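Thiol transferase (Phanerochaete chrysosporium, PDB 4F0B) binds oxidized glutathione and, as a Ure2p-type glutathione transferase, probably catalyses glutathione-dependent thiol transfer. Local coordinates at residues I183-R188 against W206-E211; Y159-D163 against E199-V203; Q130-N134 against I189-T193. All coordinates share one frame; numbering follows the deposited sequence.

Contact 1. Residues I183-R188 against W206-E211. With GDS (oxidized glutathione disulfide), chain C.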
loop_
_atom_site.group_PDB
_atom_site.type_symbol
_atom_site.label_atom_id
_atom_site.label_comp_id
_atom_site.label_asym_id
_atom_site.label_seq_id
_atom_site.Cartn_x
_atom_site.Cartn_y
_atom_site.Cartn_z
ATOM N N ILE A 183 -7.721 8.347 0.610
ATOM C CA ILE A 183 -8.146 8.390 -0.777
ATOM C C ILE A 183 -8.531 9.795 -1.225
ATOM O O ILE A 183 -8.292 10.156 -2.390
ATOM C CB ILE A 183 -9.301 7.412 -1.030
ATOM C CG1 ILE A 183 -8.804 5.994 -0.717
ATOM C CG2 ILE A 183 -9.770 7.515 -2.497
ATOM C CD1 ILE A 183 -9.851 4.866 -0.844
ATOM N N PHE A 184 -9.098 10.577 -0.297
ATOM C CA PHE A 184 -9.538 11.927 -0.604
ATOM C C PHE A 184 -8.432 12.799 -1.205
ATOM O O PHE A 184 -8.678 13.596 -2.105
ATOM C CB PHE A 184 -10.143 12.584 0.645
ATOM C CG PHE A 184 -10.406 14.048 0.475
ATOM C CD1 PHE A 184 -11.544 14.473 -0.201
ATOM C CD2 PHE A 184 -9.525 15.002 0.998
ATOM C CE1 PHE A 184 -11.790 15.838 -0.381
ATOM C CE2 PHE A 184 -9.765 16.347 0.820
ATOM C CZ PHE A 184 -10.880 16.770 0.148
ATOM N N GLY A 185 -7.200 12.650 -0.729
ATOM C CA GLY A 185 -6.125 13.466 -1.282
ATOM C C GLY A 185 -5.955 13.295 -2.792
ATOM O O GLY A 185 -5.633 14.282 -3.493
ATOM N N TRP A 186 -6.147 12.049 -3.261
ATOM C CA TRP A 186 -6.137 11.753 -4.690
ATOM C C TRP A 186 -7.455 12.093 -5.393
ATOM O O TRP A 186 -7.464 12.646 -6.500
ATOM C CB TRP A 186 -5.756 10.285 -4.919
ATOM C CG TRP A 186 -4.293 10.043 -4.711
ATOM C CD1 TRP A 186 -3.682 9.584 -3.569
ATOM C CD2 TRP A 186 -3.282 10.264 -5.672
ATOM N NE1 TRP A 186 -2.307 9.526 -3.767
ATOM C CE2 TRP A 186 -2.037 9.935 -5.058
ATOM C CE3 TRP A 186 -3.296 10.724 -7.006
ATOM C CZ2 TRP A 186 -0.818 10.014 -5.745
ATOM C CZ3 TRP A 186 -2.075 10.820 -7.692
ATOM C CH2 TRP A 186 -0.848 10.461 -7.046
ATOM N N ALA A 187 -8.570 11.739 -4.758
ATOM C CA ALA A 187 -9.873 11.934 -5.422
ATOM C C ALA A 187 -10.147 13.406 -5.705
ATOM O O ALA A 187 -10.767 13.702 -6.740
ATOM C CB ALA A 187 -10.981 11.313 -4.584
ATOM N N ARG A 188 -9.709 14.321 -4.825
ATOM C CA ARG A 188 -10.012 15.729 -5.049
ATOM C C ARG A 188 -9.304 16.302 -6.282
ATOM O O ARG A 188 -9.713 17.351 -6.777
ATOM C CB ARG A 188 -9.712 16.550 -3.789
ATOM C CG ARG A 188 -8.224 16.748 -3.518
ATOM C CD ARG A 188 -8.015 17.415 -2.163
ATOM N NE ARG A 188 -8.596 18.766 -2.115
ATOM C CZ ARG A 188 -7.917 19.874 -2.412
ATOM N NH1 ARG A 188 -6.622 19.809 -2.738
ATOM N NH2 ARG A 188 -8.508 21.068 -2.350
ATOM N N TRP A 206 -19.024 12.355 -2.121
ATOM C CA TRP A 206 -18.111 12.067 -1.009
ATOM C C TRP A 206 -16.940 13.063 -0.971
ATOM O O TRP A 206 -16.620 13.614 0.095
ATOM C CB TRP A 206 -17.697 10.596 -1.106
ATOM C CG TRP A 206 -16.517 10.135 -0.309
ATOM C CD1 TRP A 206 -16.509 9.612 0.961
ATOM C CD2 TRP A 206 -15.195 10.010 -0.802
ATOM N NE1 TRP A 206 -15.238 9.196 1.288
ATOM C CE2 TRP A 206 -14.406 9.451 0.231
ATOM C CE3 TRP A 206 -14.594 10.327 -2.015
ATOM C CZ2 TRP A 206 -13.013 9.230 0.089
ATOM C CZ3 TRP A 206 -13.220 10.129 -2.163
ATOM C CH2 TRP A 206 -12.443 9.572 -1.123
ATOM N N VAL A 207 -16.359 13.378 -2.130
ATOM C CA VAL A 207 -15.340 14.416 -2.208
ATOM C C VAL A 207 -15.904 15.739 -1.705
ATOM O O VAL A 207 -15.266 16.427 -0.918
ATOM C CB VAL A 207 -14.806 14.585 -3.662
ATOM C CG1 VAL A 207 -13.967 15.883 -3.786
ATOM C CG2 VAL A 207 -13.971 13.342 -4.081
ATOM N N GLU A 208 -17.112 16.089 -2.145
ATOM C CA GLU A 208 -17.704 17.365 -1.757
ATOM C C GLU A 208 -17.941 17.452 -0.245
ATOM O O GLU A 208 -17.637 18.508 0.380
ATOM C CB GLU A 208 -18.983 17.568 -2.540
ATOM C CG GLU A 208 -18.690 17.854 -4.003
ATOM C CD GLU A 208 -19.920 17.895 -4.900
ATOM O OE1 GLU A 208 -21.021 17.525 -4.441
ATOM O OE2 GLU A 208 -19.762 18.286 -6.083
ATOM N N ARG A 209 -18.441 16.377 0.369
ATOM C CA ARG A 209 -18.725 16.476 1.804
ATOM C C ARG A 209 -17.457 16.531 2.644
ATOM O O ARG A 209 -17.469 17.093 3.758
ATOM C CB ARG A 209 -19.718 15.406 2.302
ATOM C CG ARG A 209 -19.199 13.978 2.376
ATOM C CD ARG A 209 -20.265 12.988 2.961
ATOM N NE ARG A 209 -21.447 12.953 2.095
ATOM C CZ ARG A 209 -21.621 12.100 1.082
ATOM N NH1 ARG A 209 -22.712 12.207 0.320
ATOM N NH2 ARG A 209 -20.762 11.116 0.828
ATOM N N ILE A 210 -16.362 15.961 2.151
ATOM C CA ILE A 210 -15.094 16.003 2.861
ATOM C C ILE A 210 -14.421 17.361 2.639
ATOM O O ILE A 210 -13.882 17.968 3.579
ATOM C CB ILE A 210 -14.185 14.842 2.446
ATOM C CG1 ILE A 210 -14.806 13.505 2.921
ATOM C CG2 ILE A 210 -12.780 14.992 3.070
ATOM C CD1 ILE A 210 -14.196 12.267 2.328
ATOM N N GLU A 211 -14.468 17.852 1.400
ATOM C CA GLU A 211 -13.831 19.140 1.083
ATOM C C GLU A 211 -14.364 20.276 1.968
ATOM O O GLU A 211 -13.611 21.191 2.318
ATOM C CB GLU A 211 -13.999 19.459 -0.434
ATOM C CG GLU A 211 -13.264 20.699 -0.955
ATOM C CD GLU A 211 -11.788 20.485 -1.303
ATOM O OE1 GLU A 211 -11.386 19.374 -1.703
ATOM O OE2 GLU A 211 -11.035 21.483 -1.241
HETATM N N1 GDS C . 3.868 5.487 -1.283
HETATM C CA1 GDS C . 4.318 6.841 -0.830
HETATM C C1 GDS C . 3.312 7.341 0.242
HETATM O OE1 GDS C . 2.135 6.921 0.198
HETATM O OE2 GDS C . 3.744 8.127 1.107
HETATM C CB1 GDS C . 4.290 7.813 -2.020
HETATM C CG1 GDS C . 4.852 9.198 -1.651
HETATM C CD1 GDS C . 5.097 9.999 -2.921
HETATM O O1 GDS C . 4.846 9.616 -4.057
HETATM N N2 GDS C . 5.712 11.212 -2.718
HETATM C CA2 GDS C . 6.022 12.140 -3.813
HETATM C C2 GDS C . 7.474 12.552 -3.720
HETATM O O2 GDS C . 8.012 12.827 -2.617
HETATM C CB2 GDS C . 5.186 13.416 -3.768
HETATM S SG2 GDS C . 3.411 13.156 -3.746
HETATM N N3 GDS C . 8.111 12.617 -4.905
HETATM C CA3 GDS C . 9.513 13.043 -4.944
HETATM C C3 GDS C . 10.375 12.121 -5.725
HETATM O OE3 GDS C . 11.588 12.409 -5.761
HETATM O OE4 GDS C . 9.858 11.112 -6.276
HETATM N N4 GDS C . 2.991 8.864 -6.135
HETATM C CA4 GDS C . 2.512 7.508 -6.342
HETATM C C4 GDS C . 1.825 6.877 -5.087
HETATM O OE5 GDS C . 1.334 7.616 -4.208
HETATM O OE6 GDS C . 1.814 5.634 -5.058
HETATM C C5 GDS C . 2.986 9.730 -7.153
HETATM O O5 GDS C . 2.578 9.417 -8.296
HETATM C CA5 GDS C . 3.523 11.123 -6.873
HETATM N N5 GDS C . 4.294 11.606 -8.044
HETATM C CB5 GDS C . 2.292 12.003 -6.561
HETATM S SG5 GDS C . 2.792 13.613 -5.961
HETATM C CA6 GDS C . 8.226 10.641 -9.228
HETATM C C6 GDS C . 7.811 9.874 -10.500
HETATM O OE7 GDS C . 6.805 9.132 -10.444
HETATM O OE8 GDS C . 8.555 10.002 -11.505
HETATM N N6 GDS C . 9.683 10.585 -9.127
HETATM C CB6 GDS C . 7.751 12.126 -9.305
HETATM C CG6 GDS C . 6.214 12.375 -9.269
HETATM C CD6 GDS C . 5.625 11.927 -7.963
HETATM O O6 GDS C . 6.235 11.807 -6.912
#
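Phe184 enters helix 201-211 as a knob in a hole formed by Trp206, Val207, Ile210 and Glu211. Its CG stands anti to the backbone N (chi1 170°), which carries the ring across to this helix. One ring face takes a CH-pi contact, with Ile210 CG2 3.5 Å from the centroid of the Phe184 ring and almost on its normal; the opposite face is covered near its rim by Arg188 CB. At the ring edge lie Val207 O and Glu211 OE1. The same carboxylate is gripped side-on by Arg188: NE bonds OE1 of Glu211 at 2.9 Å, and NH2 bonds OE2 of Glu211 at 2.8 Å. Both bonds are nearly straight and use syn lone pairs, and the guanidinium and carboxylate planes lie 19° apart, the geometry of a bidentate salt bridge. Deeper in, Ala187 CB abuts the edge of the Trp206 indole, 3.5 Å from CZ3 of Trp206, while Ile183 CG2 meets CH2 of the same indole at 3.6 Å. Asp180 fixes that indole through a hydrogen bond from NE1, and the guanidinium of Arg188 has a cation-pi partner in Trp20. On helix 178-187 Trp186 points elsewhere, its CH2 3.5 Å from CB5 of the glutathione disulfide. The axes of helical pieces 183-187 and 206-211 cross at -109°, steep packing within the all-helical C-terminal domain of the glutathione transferase fold, behind a wall of the ligand pocket.

Contact 2. Residues Y159-D163 against E199-V203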
loop_
_atom_site.group_PDB
_atom_site.type_symbol
_atom_site.label_atom_id
_atom_site.label_comp_id
_atom_site.label_asym_id
_atom_site.label_seq_id
_atom_site.Cartn_x
_atom_site.Cartn_y
_atom_site.Cartn_z
ATOM N N TYR A 159 -11.791 3.821 -9.536
ATOM C CA TYR A 159 -12.859 4.697 -9.051
ATOM C C TYR A 159 -14.239 4.064 -9.154
ATOM O O TYR A 159 -15.099 4.414 -8.346
ATOM C CB TYR A 159 -12.779 6.103 -9.686
ATOM C CG TYR A 159 -11.763 6.958 -8.962
ATOM C CD1 TYR A 159 -10.439 7.029 -9.352
ATOM C CD2 TYR A 159 -12.130 7.664 -7.817
ATOM C CE1 TYR A 159 -9.524 7.822 -8.675
ATOM C CE2 TYR A 159 -11.197 8.442 -7.126
ATOM C CZ TYR A 159 -9.921 8.537 -7.589
ATOM O OH TYR A 159 -8.997 9.325 -6.891
ATOM N N ARG A 160 -14.441 3.116 -10.075
ATOM C CA ARG A 160 -15.715 2.428 -10.137
ATOM C C ARG A 160 -15.834 1.509 -8.923
ATOM O O ARG A 160 -16.922 1.407 -8.310
ATOM C CB ARG A 160 -15.789 1.606 -11.427
ATOM C CG ARG A 160 -17.127 0.828 -11.555
ATOM C CD ARG A 160 -18.345 1.775 -11.646
ATOM N NE ARG A 160 -18.194 2.713 -12.760
ATOM C CZ ARG A 160 -18.695 3.951 -12.776
ATOM N NH1 ARG A 160 -19.413 4.410 -11.754
ATOM N NH2 ARG A 160 -18.496 4.730 -13.840
ATOM N N VAL A 161 -14.741 0.848 -8.543
ATOM C CA VAL A 161 -14.742 0.060 -7.308
ATOM C C VAL A 161 -15.122 0.963 -6.112
ATOM O O VAL A 161 -15.993 0.609 -5.281
ATOM C CB VAL A 161 -13.364 -0.577 -7.041
ATOM C CG1 VAL A 161 -13.322 -1.263 -5.649
ATOM C CG2 VAL A 161 -13.037 -1.621 -8.158
ATOM N N LEU A 162 -14.514 2.144 -6.009
ATOM C CA LEU A 162 -14.815 3.054 -4.890
ATOM C C LEU A 162 -16.263 3.544 -4.965
ATOM O O LEU A 162 -16.969 3.599 -3.919
ATOM C CB LEU A 162 -13.838 4.223 -4.908
ATOM C CG LEU A 162 -14.021 5.235 -3.790
ATOM C CD1 LEU A 162 -13.752 4.590 -2.436
ATOM C CD2 LEU A 162 -13.018 6.357 -4.040
ATOM N N ASP A 163 -16.730 3.904 -6.172
ATOM C CA ASP A 163 -18.085 4.405 -6.329
ATOM C C ASP A 163 -19.113 3.349 -5.889
ATOM O O ASP A 163 -20.089 3.657 -5.171
ATOM C CB ASP A 163 -18.336 4.836 -7.775
ATOM C CG ASP A 163 -19.553 5.718 -7.884
ATOM O OD1 ASP A 163 -19.407 6.957 -7.623
ATOM O OD2 ASP A 163 -20.643 5.173 -8.214
ATOM N N GLU A 199 -19.328 10.703 -13.718
ATOM C CA GLU A 199 -19.461 9.282 -14.014
ATOM C C GLU A 199 -19.334 8.442 -12.753
ATOM O O GLU A 199 -19.587 7.255 -12.767
ATOM C CB GLU A 199 -18.423 8.840 -15.064
ATOM C CG GLU A 199 -18.630 9.479 -16.424
ATOM C CD GLU A 199 -17.519 9.142 -17.422
ATOM O OE1 GLU A 199 -16.573 8.405 -17.065
ATOM O OE2 GLU A 199 -17.602 9.643 -18.561
ATOM N N PHE A 200 -18.953 9.097 -11.652
ATOM C CA PHE A 200 -18.761 8.430 -10.354
ATOM C C PHE A 200 -19.481 9.296 -9.310
ATOM O O PHE A 200 -18.854 9.936 -8.477
ATOM C CB PHE A 200 -17.255 8.318 -10.021
ATOM C CG PHE A 200 -16.473 7.662 -11.107
ATOM C CD1 PHE A 200 -16.332 6.287 -11.158
ATOM C CD2 PHE A 200 -15.886 8.429 -12.105
ATOM C CE1 PHE A 200 -15.605 5.672 -12.208
ATOM C CE2 PHE A 200 -15.159 7.826 -13.147
ATOM C CZ PHE A 200 -15.015 6.439 -13.201
ATOM N N PRO A 201 -20.811 9.345 -9.358
ATOM C CA PRO A 201 -21.551 10.338 -8.555
ATOM C C PRO A 201 -21.468 10.082 -7.049
ATOM O O PRO A 201 -21.593 11.025 -6.260
ATOM C CB PRO A 201 -22.996 10.209 -9.072
ATOM C CG PRO A 201 -23.076 8.782 -9.560
ATOM C CD PRO A 201 -21.712 8.527 -10.192
ATOM N N ASN A 202 -21.198 8.841 -6.636
ATOM C CA ASN A 202 -20.972 8.602 -5.215
ATOM C C ASN A 202 -19.625 9.130 -4.758
ATOM O O ASN A 202 -19.528 9.792 -3.715
ATOM C CB ASN A 202 -21.177 7.123 -4.891
ATOM C CG ASN A 202 -22.602 6.661 -5.246
ATOM O OD1 ASN A 202 -23.538 6.888 -4.476
ATOM N ND2 ASN A 202 -22.764 6.065 -6.419
ATOM N N VAL A 203 -18.603 8.910 -5.575
ATOM C CA VAL A 203 -17.309 9.499 -5.267
ATOM C C VAL A 203 -17.426 11.024 -5.268
ATOM O O VAL A 203 -16.881 11.684 -4.397
ATOM C CB VAL A 203 -16.259 9.069 -6.305
ATOM C CG1 VAL A 203 -14.919 9.810 -6.042
ATOM C CG2 VAL A 203 -16.046 7.562 -6.263
#
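The Phe200 ring carries Tyr159 CB on one face, a CH-pi contact 4.0 Å from the Phe200 centroid, and has Asp163 CB at its edge. The guanidinium of Arg160 lies with one face against Phe200 CE1, the guanidinium and ring planes only 18° apart, while the carbonyl O of Glu199 sits at its edge. Arg160 grips that oxygen end-on, with hydrogen bonds from NH1 and NH2, each 3.0 Å from Glu199 O, NH1 in the carbonyl plane and NH2 above it. Bends at chi2 and chi3 bring the guanidinium back alongside CE1 of Phe200. Were Arg160 replaced by alanine, Glu199 O would probably lose both donors and the CE1 side of Phe200 its cover. These contacts tie helix 145-166 to the start of helix 201-211 in the helical half of the glutathione transferase fold, with Phe200 in the N-cap position. Asp163 approaches the first turn of that helix. Its OD2 accepts from ND2 of Asn202 at 2.9 Å, the amide coming from above the carboxylate plane, 43° out of it. Apolar contacts continue inward: Val203 CG1 meets the Tyr159 ring edge, 3.9 Å from CD2 of Tyr159, and Val203 CG2 stands 3.9 Å from Leu162 CD2.

Contact 3. Residues Q130-N134 against I189-T193. With GDS (oxidized glutathione disulfide), chain C.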
loop_
_atom_site.group_PDB
_atom_site.type_symbol
_atom_site.label_atom_id
_atom_site.label_comp_id
_atom_site.label_asym_id
_atom_site.label_seq_id
_atom_site.Cartn_x
_atom_site.Cartn_y
_atom_site.Cartn_z
ATOM N N GLN A 130 -3.249 6.393 -10.335
ATOM C CA GLN A 130 -3.609 7.765 -10.650
ATOM C C GLN A 130 -2.334 8.626 -10.734
ATOM O O GLN A 130 -2.254 9.535 -11.572
ATOM C CB GLN A 130 -4.600 8.303 -9.622
ATOM C CG GLN A 130 -5.264 9.628 -10.084
ATOM C CD GLN A 130 -6.194 10.185 -9.052
ATOM O OE1 GLN A 130 -6.677 9.451 -8.187
ATOM N NE2 GLN A 130 -6.445 11.473 -9.120
ATOM N N GLY A 131 -1.301 8.246 -9.974
ATOM C CA GLY A 131 -0.023 8.938 -10.065
ATOM C C GLY A 131 0.619 8.718 -11.434
ATOM O O GLY A 131 1.254 9.633 -11.983
ATOM N N GLN A 132 0.437 7.520 -12.013
ATOM C CA GLN A 132 0.993 7.260 -13.351
ATOM C C GLN A 132 0.171 8.014 -14.376
ATOM O O GLN A 132 0.729 8.513 -15.358
ATOM C CB GLN A 132 1.014 5.769 -13.688
ATOM C CG GLN A 132 1.848 4.893 -12.713
ATOM C CD GLN A 132 3.068 5.595 -12.159
ATOM O OE1 GLN A 132 4.055 5.844 -12.872
ATOM N NE2 GLN A 132 3.007 5.930 -10.882
ATOM N N ALA A 133 -1.155 8.059 -14.191
ATOM C CA ALA A 133 -1.978 8.855 -15.101
ATOM C C ALA A 133 -1.544 10.316 -15.103
ATOM O O ALA A 133 -1.387 10.925 -16.150
ATOM C CB ALA A 133 -3.452 8.747 -14.714
ATOM N N ASN A 134 -1.282 10.859 -13.908
ATOM C CA ASN A 134 -0.810 12.231 -13.837
ATOM C C ASN A 134 0.537 12.355 -14.515
ATOM O O ASN A 134 0.776 13.317 -15.258
ATOM C CB ASN A 134 -0.659 12.638 -12.381
ATOM C CG ASN A 134 -1.985 12.986 -11.725
ATOM O OD1 ASN A 134 -3.037 12.990 -12.364
ATOM N ND2 ASN A 134 -1.925 13.262 -10.410
ATOM N N ILE A 189 -8.269 15.620 -6.778
ATOM C CA ILE A 189 -7.627 16.027 -8.020
ATOM C C ILE A 189 -7.919 15.088 -9.185
ATOM O O ILE A 189 -7.356 15.293 -10.265
ATOM C CB ILE A 189 -6.093 16.236 -7.870
ATOM C CG1 ILE A 189 -5.393 14.893 -7.607
ATOM C CG2 ILE A 189 -5.824 17.343 -6.800
ATOM C CD1 ILE A 189 -3.836 14.917 -7.763
ATOM N N ALA A 190 -8.827 14.128 -9.001
ATOM C CA ALA A 190 -9.249 13.295 -10.125
ATOM C C ALA A 190 -9.702 14.088 -11.381
ATOM O O ALA A 190 -9.372 13.647 -12.485
ATOM C CB ALA A 190 -10.335 12.281 -9.675
ATOM N N PRO A 191 -10.451 15.217 -11.226
ATOM C CA PRO A 191 -10.851 15.962 -12.436
ATOM C C PRO A 191 -9.649 16.453 -13.219
ATOM O O PRO A 191 -9.621 16.377 -14.463
ATOM C CB PRO A 191 -11.695 17.113 -11.870
ATOM C CG PRO A 191 -12.332 16.504 -10.608
ATOM C CD PRO A 191 -11.139 15.700 -10.019
ATOM N N ARG A 192 -8.631 16.908 -12.483
ATOM C CA ARG A 192 -7.385 17.323 -13.101
ATOM C C ARG A 192 -6.713 16.164 -13.815
ATOM O O ARG A 192 -6.216 16.328 -14.923
ATOM C CB ARG A 192 -6.441 17.882 -12.056
ATOM C CG ARG A 192 -5.271 18.401 -12.687
ATOM C CD ARG A 192 -4.280 18.926 -11.708
ATOM N NE ARG A 192 -3.189 19.434 -12.512
ATOM C CZ ARG A 192 -2.010 19.782 -12.035
ATOM N NH1 ARG A 192 -1.745 19.664 -10.734
ATOM N NH2 ARG A 192 -1.097 20.213 -12.871
ATOM N N THR A 193 -6.698 14.992 -13.173
ATOM C CA THR A 193 -6.104 13.814 -13.794
ATOM C C THR A 193 -6.762 13.537 -15.120
ATOM O O THR A 193 -6.100 13.153 -16.086
ATOM C CB THR A 193 -6.277 12.576 -12.885
ATOM O OG1 THR A 193 -5.649 12.832 -11.632
ATOM C CG2 THR A 193 -5.661 11.305 -13.539
HETATM N N1 GDS C . 3.868 5.487 -1.283
HETATM C CA1 GDS C . 4.318 6.841 -0.830
HETATM C C1 GDS C . 3.312 7.341 0.242
HETATM O OE1 GDS C . 2.135 6.921 0.198
HETATM O OE2 GDS C . 3.744 8.127 1.107
HETATM C CB1 GDS C . 4.290 7.813 -2.020
HETATM C CG1 GDS C . 4.852 9.198 -1.651
HETATM C CD1 GDS C . 5.097 9.999 -2.921
HETATM O O1 GDS C . 4.846 9.616 -4.057
HETATM N N2 GDS C . 5.712 11.212 -2.718
HETATM C CA2 GDS C . 6.022 12.140 -3.813
HETATM C C2 GDS C . 7.474 12.552 -3.720
HETATM O O2 GDS C . 8.012 12.827 -2.617
HETATM C CB2 GDS C . 5.186 13.416 -3.768
HETATM S SG2 GDS C . 3.411 13.156 -3.746
HETATM N N3 GDS C . 8.111 12.617 -4.905
HETATM C CA3 GDS C . 9.513 13.043 -4.944
HETATM C C3 GDS C . 10.375 12.121 -5.725
HETATM O OE3 GDS C . 11.588 12.409 -5.761
HETATM O OE4 GDS C . 9.858 11.112 -6.276
HETATM N N4 GDS C . 2.991 8.864 -6.135
HETATM C CA4 GDS C . 2.512 7.508 -6.342
HETATM C C4 GDS C . 1.825 6.877 -5.087
HETATM O OE5 GDS C . 1.334 7.616 -4.208
HETATM O OE6 GDS C . 1.814 5.634 -5.058
HETATM C C5 GDS C . 2.986 9.730 -7.153
HETATM O O5 GDS C . 2.578 9.417 -8.296
HETATM C CA5 GDS C . 3.523 11.123 -6.873
HETATM N N5 GDS C . 4.294 11.606 -8.044
HETATM C CB5 GDS C . 2.292 12.003 -6.561
HETATM S SG5 GDS C . 2.792 13.613 -5.961
HETATM C CA6 GDS C . 8.226 10.641 -9.228
HETATM C C6 GDS C . 7.811 9.874 -10.500
HETATM O OE7 GDS C . 6.805 9.132 -10.444
HETATM O OE8 GDS C . 8.555 10.002 -11.505
HETATM N N6 GDS C . 9.683 10.585 -9.127
HETATM C CB6 GDS C . 7.751 12.126 -9.305
HETATM C CG6 GDS C . 6.214 12.375 -9.269
HETATM C CD6 GDS C . 5.625 11.927 -7.963
HETATM O O6 GDS C . 6.235 11.807 -6.912
#
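The hydroxyl of Thr193 takes part in two hydrogen bonds. Gln130 NE2 donates to Thr193 OG1 at 3.0 Å with an N-H...O angle of 161°, the hydroxyl lying close to the amide plane. Thr193 OG1 in turn donates to Asn134 OD1 at 2.7 Å, in the carbonyl plane and on a lone pair. The hydroxyl thus acts as both acceptor and donor, bridging residues one turn apart on helix 109-139. A side chain fully extended beyond CG (chi2 -178°) delivers the Gln130 amide to this point. The same amide reaches further: OE1 bonds the hydroxyl of Tyr159 and NE2 the carbonyl of Trp186, so both ends of a buried group are satisfied. The bridge joins the long helix 109-139 to the short helix 190-193, whose N-cap is Ile189, within the bundle of helices that follows the thioredoxin-like domain in glutathione transferases. Van der Waals contacts flank it: Ala133 CB packs 3.6 Å from Thr193 CG2, and Ile189 CD1 lies 3.7 Å from Asn134 ND2. Toward the ligand, Gly131 CA comes within 3.2 Å of O5 of the glutathione disulfide.

The three contacts lie 12 to 15 Å apart, centre to centre, all in the helical C-terminal domain. Along the chain their segments run 130-134, 159-163, 183-188, 189-193, 199-203, 206-211, so every pair of contacts interleaves. Contacts 1 and 2 share helix 201-211, held near its start by helix 145-166 and further along by helix 178-187; they touch where Leu162 CD2 meets Ile183 CG2. Gln130 connects contact 3 to both others, through Tyr159 of contact 2 and Trp186 of contact 1. Contacts 1 and 3 each reach the glutathione disulfide, through Trp186 and Gly131, so the helices that line part of the ligand pocket are tied to one another and, through Gln130, to helix 145-166.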